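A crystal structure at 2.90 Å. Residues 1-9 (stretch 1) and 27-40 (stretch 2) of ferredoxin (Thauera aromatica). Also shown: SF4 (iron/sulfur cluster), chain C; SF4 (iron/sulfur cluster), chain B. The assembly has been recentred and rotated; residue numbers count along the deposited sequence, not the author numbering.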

ATOM      1  N   ALA A   1      -7.016   1.488   3.955  1.00 35.20           N
ATOM      2  CA  ALA A   1      -5.649   1.508   3.354  1.00 34.88           C
ATOM      3  C   ALA A   1      -4.623   0.974   4.340  1.00 34.73           C
ATOM      4  O   ALA A   1      -4.920   0.768   5.517  1.00 35.32           O
ATOM      5  CB  ALA A   1      -5.276   2.935   2.940  1.00 34.31           C
ATOM      6  N   LEU A   2      -3.410   0.751   3.852  1.00 34.58           N
ATOM      7  CA  LEU A   2      -2.334   0.256   4.698  1.00 35.02           C
ATOM      8  C   LEU A   2      -1.353   1.395   4.935  1.00 35.55           C
ATOM      9  O   LEU A   2      -1.505   2.482   4.379  1.00 36.31           O
ATOM     10  CB  LEU A   2      -1.609  -0.912   4.018  1.00 34.48           C
ATOM     11  CG  LEU A   2      -2.474  -2.088   3.553  1.00 33.89           C
ATOM     12  CD1 LEU A   2      -1.582  -3.220   3.075  1.00 32.03           C
ATOM     13  CD2 LEU A   2      -3.359  -2.556   4.697  1.00 33.68           C
ATOM     14  N   TYR A   3      -0.355   1.148   5.772  1.00 35.83           N
ATOM     15  CA  TYR A   3       0.652   2.155   6.055  1.00 36.03           C
ATOM     16  C   TYR A   3       1.914   1.420   6.485  1.00 36.81           C
ATOM     17  O   TYR A   3       1.859   0.230   6.794  1.00 37.49           O
ATOM     18  CB  TYR A   3       0.150   3.113   7.136  1.00 35.19           C
ATOM     19  CG  TYR A   3       0.459   2.713   8.552  1.00 36.24           C
ATOM     20  CD1 TYR A   3       1.511   3.309   9.244  1.00 37.06           C
ATOM     21  CD2 TYR A   3      -0.320   1.768   9.219  1.00 36.96           C
ATOM     22  CE1 TYR A   3       1.781   2.981  10.568  1.00 38.45           C
ATOM     23  CE2 TYR A   3      -0.061   1.430  10.548  1.00 37.94           C
ATOM     24  CZ  TYR A   3       0.991   2.042  11.218  1.00 39.10           C
ATOM     25  OH  TYR A   3       1.254   1.732  12.539  1.00 40.21           O
ATOM     26  N   ILE A   4       3.049   2.112   6.496  1.00 37.27           N
ATOM     27  CA  ILE A   4       4.306   1.466   6.855  1.00 37.52           C
ATOM     28  C   ILE A   4       4.853   1.775   8.255  1.00 40.21           C
ATOM     29  O   ILE A   4       4.932   2.932   8.673  1.00 39.32           O
ATOM     30  CB  ILE A   4       5.375   1.789   5.794  1.00 34.90           C
ATOM     31  CG1 ILE A   4       4.876   1.313   4.423  1.00 31.69           C
ATOM     32  CG2 ILE A   4       6.702   1.138   6.165  1.00 33.75           C
ATOM     33  CD1 ILE A   4       5.729   1.762   3.253  1.00 28.81           C
ATOM     34  N   ASN A   5       5.216   0.702   8.961  1.00 43.46           N
ATOM     35  CA  ASN A   5       5.778   0.752  10.311  1.00 46.08           C
ATOM     36  C   ASN A   5       7.073   1.523  10.334  1.00 47.66           C
ATOM     37  O   ASN A   5       7.519   2.052   9.319  1.00 48.54           O
ATOM     38  CB  ASN A   5       6.112  -0.652  10.814  1.00 47.17           C
ATOM     39  CG  ASN A   5       5.031  -1.236  11.667  1.00 49.38           C
ATOM     40  OD1 ASN A   5       4.100  -0.538  12.068  1.00 51.54           O
ATOM     41  ND2 ASN A   5       5.147  -2.529  11.969  1.00 49.81           N
ATOM     42  N   ASP A   6       7.688   1.550  11.509  1.00 49.04           N
ATOM     43  CA  ASP A   6       8.961   2.212  11.674  1.00 49.62           C
ATOM     44  C   ASP A   6      10.024   1.122  11.582  1.00 48.99           C
ATOM     45  O   ASP A   6      11.221   1.390  11.663  1.00 49.03           O
ATOM     46  CB  ASP A   6       9.032   2.911  13.026  1.00 52.20           C
ATOM     47  CG  ASP A   6       9.884   4.162  12.976  1.00 56.75           C
ATOM     48  OD1 ASP A   6      11.039   4.089  12.488  1.00 58.25           O
ATOM     49  OD2 ASP A   6       9.396   5.225  13.422  1.00 59.73           O
ATOM     50  N   ASP A   7       9.574  -0.118  11.414  1.00 48.28           N
ATOM     51  CA  ASP A   7      10.495  -1.239  11.284  1.00 47.85           C
ATOM     52  C   ASP A   7      10.951  -1.340   9.837  1.00 47.59           C
ATOM     53  O   ASP A   7      11.732  -2.222   9.475  1.00 48.34           O
ATOM     54  CB  ASP A   7       9.834  -2.552  11.704  1.00 47.26           C
ATOM     55  CG  ASP A   7       9.590  -2.631  13.196  1.00 47.05           C
ATOM     56  OD1 ASP A   7      10.312  -1.950  13.958  1.00 46.68           O
ATOM     57  OD2 ASP A   7       8.684  -3.384  13.607  1.00 47.53           O
ATOM     58  N   CYS A   8      10.449  -0.436   9.006  1.00 46.51           N
ATOM     59  CA  CYS A   8      10.824  -0.426   7.605  1.00 45.35           C
ATOM     60  C   CYS A   8      12.350  -0.377   7.526  1.00 44.98           C
ATOM     61  O   CYS A   8      12.996   0.348   8.283  1.00 44.26           O
ATOM     62  CB  CYS A   8      10.214   0.795   6.916  1.00 45.36           C
ATOM     63  SG  CYS A   8      10.691   0.998   5.191  1.00 43.76           S
ATOM     64  N   THR A   9      12.921  -1.161   6.616  1.00 44.79           N
ATOM     65  CA  THR A   9      14.370  -1.213   6.436  1.00 44.08           C
ATOM     66  C   THR A   9      14.778  -0.411   5.205  1.00 43.37           C
ATOM     67  O   THR A   9      15.965  -0.242   4.917  1.00 43.74           O
ATOM     68  CB  THR A   9      14.845  -2.684   6.285  1.00 44.88           C
ATOM     69  OG1 THR A   9      14.631  -3.374   7.523  1.00 45.37           O
ATOM     70  CG2 THR A   9      16.326  -2.758   5.929  1.00 45.80           C
ATOM     71  N   ASP A  27      13.135   8.246   4.111  1.00 43.22           N
ATOM     72  CA  ASP A  27      14.327   8.056   4.932  1.00 43.32           C
ATOM     73  C   ASP A  27      14.044   8.631   6.312  1.00 42.74           C
ATOM     74  O   ASP A  27      13.764   9.821   6.448  1.00 42.88           O
ATOM     75  CB  ASP A  27      15.516   8.786   4.294  1.00 45.12           C
ATOM     76  CG  ASP A  27      16.786   8.686   5.124  1.00 47.25           C
ATOM     77  OD1 ASP A  27      17.159   7.562   5.515  1.00 49.49           O
ATOM     78  OD2 ASP A  27      17.420   9.732   5.379  1.00 49.01           O
ATOM     79  N   PRO A  28      14.134   7.802   7.361  1.00 42.18           N
ATOM     80  CA  PRO A  28      14.503   6.381   7.380  1.00 41.91           C
ATOM     81  C   PRO A  28      13.511   5.364   6.792  1.00 41.96           C
ATOM     82  O   PRO A  28      13.923   4.279   6.372  1.00 42.33           O
ATOM     83  CB  PRO A  28      14.750   6.124   8.859  1.00 41.41           C
ATOM     84  CG  PRO A  28      13.692   6.971   9.493  1.00 40.70           C
ATOM     85  CD  PRO A  28      13.795   8.266   8.720  1.00 40.97           C
ATOM     86  N   ILE A  29      12.219   5.690   6.763  1.00 40.82           N
ATOM     87  CA  ILE A  29      11.236   4.738   6.241  1.00 39.65           C
ATOM     88  C   ILE A  29      10.419   5.226   5.045  1.00 40.22           C
ATOM     89  O   ILE A  29      10.406   6.417   4.724  1.00 41.82           O
ATOM     90  CB  ILE A  29      10.247   4.291   7.350  1.00 38.26           C
ATOM     91  CG1 ILE A  29       9.381   5.476   7.795  1.00 37.13           C
ATOM     92  CG2 ILE A  29      11.018   3.716   8.531  1.00 36.75           C
ATOM     93  CD1 ILE A  29       8.378   5.138   8.893  1.00 33.66           C
ATOM     94  N   TYR A  30       9.740   4.290   4.388  1.00 38.95           N
ATOM     95  CA  TYR A  30       8.909   4.599   3.231  1.00 37.71           C
ATOM     96  C   TYR A  30       7.501   5.009   3.658  1.00 37.51           C
ATOM     97  O   TYR A  30       7.027   4.621   4.730  1.00 37.57           O
ATOM     98  CB  TYR A  30       8.851   3.390   2.303  1.00 37.35           C
ATOM     99  CG  TYR A  30      10.076   3.236   1.428  1.00 37.49           C
ATOM    100  CD1 TYR A  30      11.356   3.481   1.932  1.00 37.24           C
ATOM    101  CD2 TYR A  30       9.959   2.829   0.095  1.00 36.99           C
ATOM    102  CE1 TYR A  30      12.485   3.326   1.129  1.00 36.45           C
ATOM    103  CE2 TYR A  30      11.084   2.669  -0.713  1.00 36.42           C
ATOM    104  CZ  TYR A  30      12.339   2.918  -0.189  1.00 36.16           C
ATOM    105  OH  TYR A  30      13.451   2.755  -0.977  1.00 35.84           O
ATOM    106  N   VAL A  31       6.834   5.790   2.811  1.00 36.79           N
ATOM    107  CA  VAL A  31       5.495   6.285   3.115  1.00 36.09           C
ATOM    108  C   VAL A  31       4.437   5.920   2.070  1.00 36.64           C
ATOM    109  O   VAL A  31       4.683   6.013   0.865  1.00 37.42           O
ATOM    110  CB  VAL A  31       5.510   7.820   3.256  1.00 34.53           C
ATOM    111  CG1 VAL A  31       4.195   8.296   3.844  1.00 34.63           C
ATOM    112  CG2 VAL A  31       6.690   8.255   4.114  1.00 33.13           C
ATOM    113  N   ILE A  32       3.260   5.509   2.541  1.00 35.84           N
ATOM    114  CA  ILE A  32       2.155   5.152   1.657  1.00 35.98           C
ATOM    115  C   ILE A  32       1.134   6.288   1.622  1.00 37.18           C
ATOM    116  O   ILE A  32       0.822   6.884   2.654  1.00 37.58           O
ATOM    117  CB  ILE A  32       1.420   3.875   2.133  1.00 35.04           C
ATOM    118  CG1 ILE A  32       2.290   2.642   1.889  1.00 34.20           C
ATOM    119  CG2 ILE A  32       0.074   3.744   1.419  1.00 32.48           C
ATOM    120  CD1 ILE A  32       1.644   1.344   2.361  1.00 33.07           C
ATOM    121  N   ASP A  33       0.623   6.591   0.435  1.00 37.86           N
ATOM    122  CA  ASP A  33      -0.372   7.639   0.297  1.00 39.01           C
ATOM    123  C   ASP A  33      -1.719   6.961   0.483  1.00 38.73           C
ATOM    124  O   ASP A  33      -2.176   6.231  -0.396  1.00 38.83           O
ATOM    125  CB  ASP A  33      -0.302   8.264  -1.094  1.00 42.36           C
ATOM    126  CG  ASP A  33      -1.110   9.554  -1.200  1.00 45.55           C
ATOM    127  OD1 ASP A  33      -2.208   9.621  -0.599  1.00 45.68           O
ATOM    128  OD2 ASP A  33      -0.646  10.492  -1.895  1.00 46.80           O
ATOM    129  N   PRO A  34      -2.369   7.181   1.634  1.00 38.35           N
ATOM    130  CA  PRO A  34      -3.674   6.553   1.877  1.00 39.21           C
ATOM    131  C   PRO A  34      -4.661   6.839   0.746  1.00 40.17           C
ATOM    132  O   PRO A  34      -5.624   6.096   0.533  1.00 40.31           O
ATOM    133  CB  PRO A  34      -4.105   7.155   3.220  1.00 38.17           C
ATOM    134  CG  PRO A  34      -3.390   8.467   3.258  1.00 37.35           C
ATOM    135  CD  PRO A  34      -2.032   8.128   2.708  1.00 37.17           C
ATOM    136  N   THR A  35      -4.393   7.915   0.017  1.00 41.19           N
ATOM    137  CA  THR A  35      -5.217   8.337  -1.108  1.00 42.54           C
ATOM    138  C   THR A  35      -5.112   7.395  -2.309  1.00 43.67           C
ATOM    139  O   THR A  35      -6.087   7.189  -3.038  1.00 43.98           O
ATOM    140  CB  THR A  35      -4.812   9.763  -1.543  1.00 42.38           C
ATOM    141  OG1 THR A  35      -5.514  10.710  -0.733  1.00 42.85           O
ATOM    142  CG2 THR A  35      -5.105  10.009  -3.018  1.00 42.32           C
ATOM    143  N   LYS A  36      -3.930   6.817  -2.503  1.00 44.22           N
ATOM    144  CA  LYS A  36      -3.689   5.926  -3.628  1.00 44.32           C
ATOM    145  C   LYS A  36      -3.710   4.436  -3.287  1.00 44.03           C
ATOM    146  O   LYS A  36      -3.757   3.595  -4.188  1.00 44.05           O
ATOM    147  CB  LYS A  36      -2.350   6.283  -4.274  1.00 45.70           C
ATOM    148  CG  LYS A  36      -2.230   7.753  -4.630  1.00 48.75           C
ATOM    149  CD  LYS A  36      -0.829   8.091  -5.102  1.00 52.87           C
ATOM    150  CE  LYS A  36      -0.645   9.596  -5.277  1.00 54.88           C
ATOM    151  NZ  LYS A  36       0.752   9.947  -5.670  1.00 56.41           N
ATOM    152  N   CYS A  37      -3.678   4.099  -2.002  1.00 43.10           N
ATOM    153  CA  CYS A  37      -3.679   2.692  -1.617  1.00 42.89           C
ATOM    154  C   CYS A  37      -5.077   2.099  -1.559  1.00 43.79           C
ATOM    155  O   CYS A  37      -5.872   2.452  -0.691  1.00 43.44           O
ATOM    156  CB  CYS A  37      -2.995   2.501  -0.261  1.00 42.20           C
ATOM    157  SG  CYS A  37      -3.044   0.794   0.360  1.00 37.23           S
ATOM    158  N   SER A  38      -5.367   1.189  -2.488  1.00 45.25           N
ATOM    159  CA  SER A  38      -6.669   0.527  -2.544  1.00 46.37           C
ATOM    160  C   SER A  38      -6.546  -0.879  -1.970  1.00 47.43           C
ATOM    161  O   SER A  38      -7.443  -1.711  -2.128  1.00 47.66           O
ATOM    162  CB  SER A  38      -7.156   0.431  -3.991  1.00 46.45           C
ATOM    163  OG  SER A  38      -6.348  -0.461  -4.740  1.00 45.40           O
ATOM    164  N   GLU A  39      -5.423  -1.136  -1.307  1.00 48.19           N
ATOM    165  CA  GLU A  39      -5.155  -2.443  -0.721  1.00 48.93           C
ATOM    166  C   GLU A  39      -5.120  -3.508  -1.813  1.00 49.11           C
ATOM    167  O   GLU A  39      -5.401  -4.684  -1.568  1.00 49.85           O
ATOM    168  CB  GLU A  39      -6.209  -2.771   0.344  1.00 48.00           C
ATOM    169  CG  GLU A  39      -6.046  -1.917   1.598  1.00 48.18           C
ATOM    170  CD  GLU A  39      -7.008  -2.284   2.704  1.00 47.94           C
ATOM    171  OE1 GLU A  39      -7.136  -3.491   3.000  1.00 47.42           O
ATOM    172  OE2 GLU A  39      -7.627  -1.363   3.284  1.00 47.82           O
ATOM    173  N   CYS A  40      -4.760  -3.070  -3.017  1.00 48.80           N
ATOM    174  CA  CYS A  40      -4.664  -3.930  -4.188  1.00 48.73           C
ATOM    175  C   CYS A  40      -5.997  -4.401  -4.760  1.00 49.28           C
ATOM    176  O   CYS A  40      -6.015  -5.103  -5.774  1.00 49.21           O
ATOM    177  CB  CYS A  40      -3.778  -5.144  -3.891  1.00 48.73           C
ATOM    178  SG  CYS A  40      -2.013  -4.824  -4.077  1.00 48.27           S
TER
HETATM  179 FE1  SF4 C 102       0.017  -0.381  -3.426  1.00 38.49          FE
HETATM  180 FE2  SF4 C 102       0.556  -2.115  -1.250  1.00 38.54          FE
HETATM  181 FE3  SF4 C 102      -1.602  -0.431  -1.275  1.00 38.45          FE
HETATM  182 FE4  SF4 C 102      -1.469  -2.635  -2.978  1.00 38.79          FE
HETATM  183  S1  SF4 C 102      -1.537  -2.632  -0.602  1.00 37.03           S
HETATM  184  S2  SF4 C 102      -2.158  -0.687  -3.301  1.00 38.63           S
HETATM  185  S3  SF4 C 102       0.731  -2.680  -3.348  1.00 37.07           S
HETATM  186  S4  SF4 C 102       0.442   0.186  -1.219  1.00 37.38           S
HETATM  187 FE1  SF4 B 101       9.082  -3.590   3.636  1.00 43.07          FE
HETATM  188 FE2  SF4 B 101       8.962  -1.655   1.564  1.00 42.66          FE
HETATM  189 FE3  SF4 B 101       9.939  -1.074   4.046  1.00 43.33          FE
HETATM  190 FE4  SF4 B 101      11.318  -2.762   2.320  1.00 44.81          FE
HETATM  191  S1  SF4 B 101      10.810  -0.456   2.015  1.00 42.92           S
HETATM  192  S2  SF4 B 101      11.015  -2.875   4.378  1.00 43.64           S
HETATM  193  S3  SF4 B 101       9.589  -3.718   1.289  1.00 43.24           S
HETATM  194  S4  SF4 B 101       7.918  -1.583   3.612  1.00 43.03           S

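How do the two backbones lie against each other? They run in opposite directions: Ala1 sits nearest Cys37, Tyr3 nearest Ile32 and Cys8 nearest Ile29, with CA atoms about 5.5 Å apart in each pair. No backbone-to-backbone hydrogen bond joins them. Each hydrogen bond across the contact instead runs from a main-chain nitrogen to a side-chain acceptor; the two stretches together bury 667 Å².

What satisfies the charged N-terminus? Ala1 N donates to Glu39 OE2 at 3.0 Å, a salt bridge as well as a hydrogen bond. The CA-to-CB bond of Glu39 points sideways, but its carboxylate comes nearer to stretch 1, and so the positive amino group of buried Ala1 meets a negative partner. Beside it, Ala1 CB packs 4.0 Å from Cys37 CB.

Which acceptors do the cluster cysteines offer? Their sulfurs are metal ligands and still accept hydrogen bonds. Cys37 SG, 2.5 Å from FE3 of the chain C cluster, receives Leu2 N at 3.5 Å with a nearly straight angle of 165°; Glu39 N adds a weak bond to Cys37 SG, also at 3.5 Å. At the other cluster the roles of the stretches are exchanged: Cys8 SG, 2.5 Å from FE3 of the chain B cluster, accepts from Tyr30 N at 3.5 Å and 162°. Such bonds help to spread the negative charge of thiolate ligands.

What fills the space between these polar ends? The CA-to-CB bonds of Ile4 and Ile32 point toward the opposing stretch, and Ile4 CD1 lies 3.8 Å from Ile32 CG1, while Ile4 CD1 also lies 3.6 Å from Tyr30 CB. At the Cys8 end, Ile29 CG2 packs 3.4 Å from Cys8 CB. The Tyr30 ring turns one face to S1 of the chain B cluster, and its hydroxyl is satisfied elsewhere in the structure.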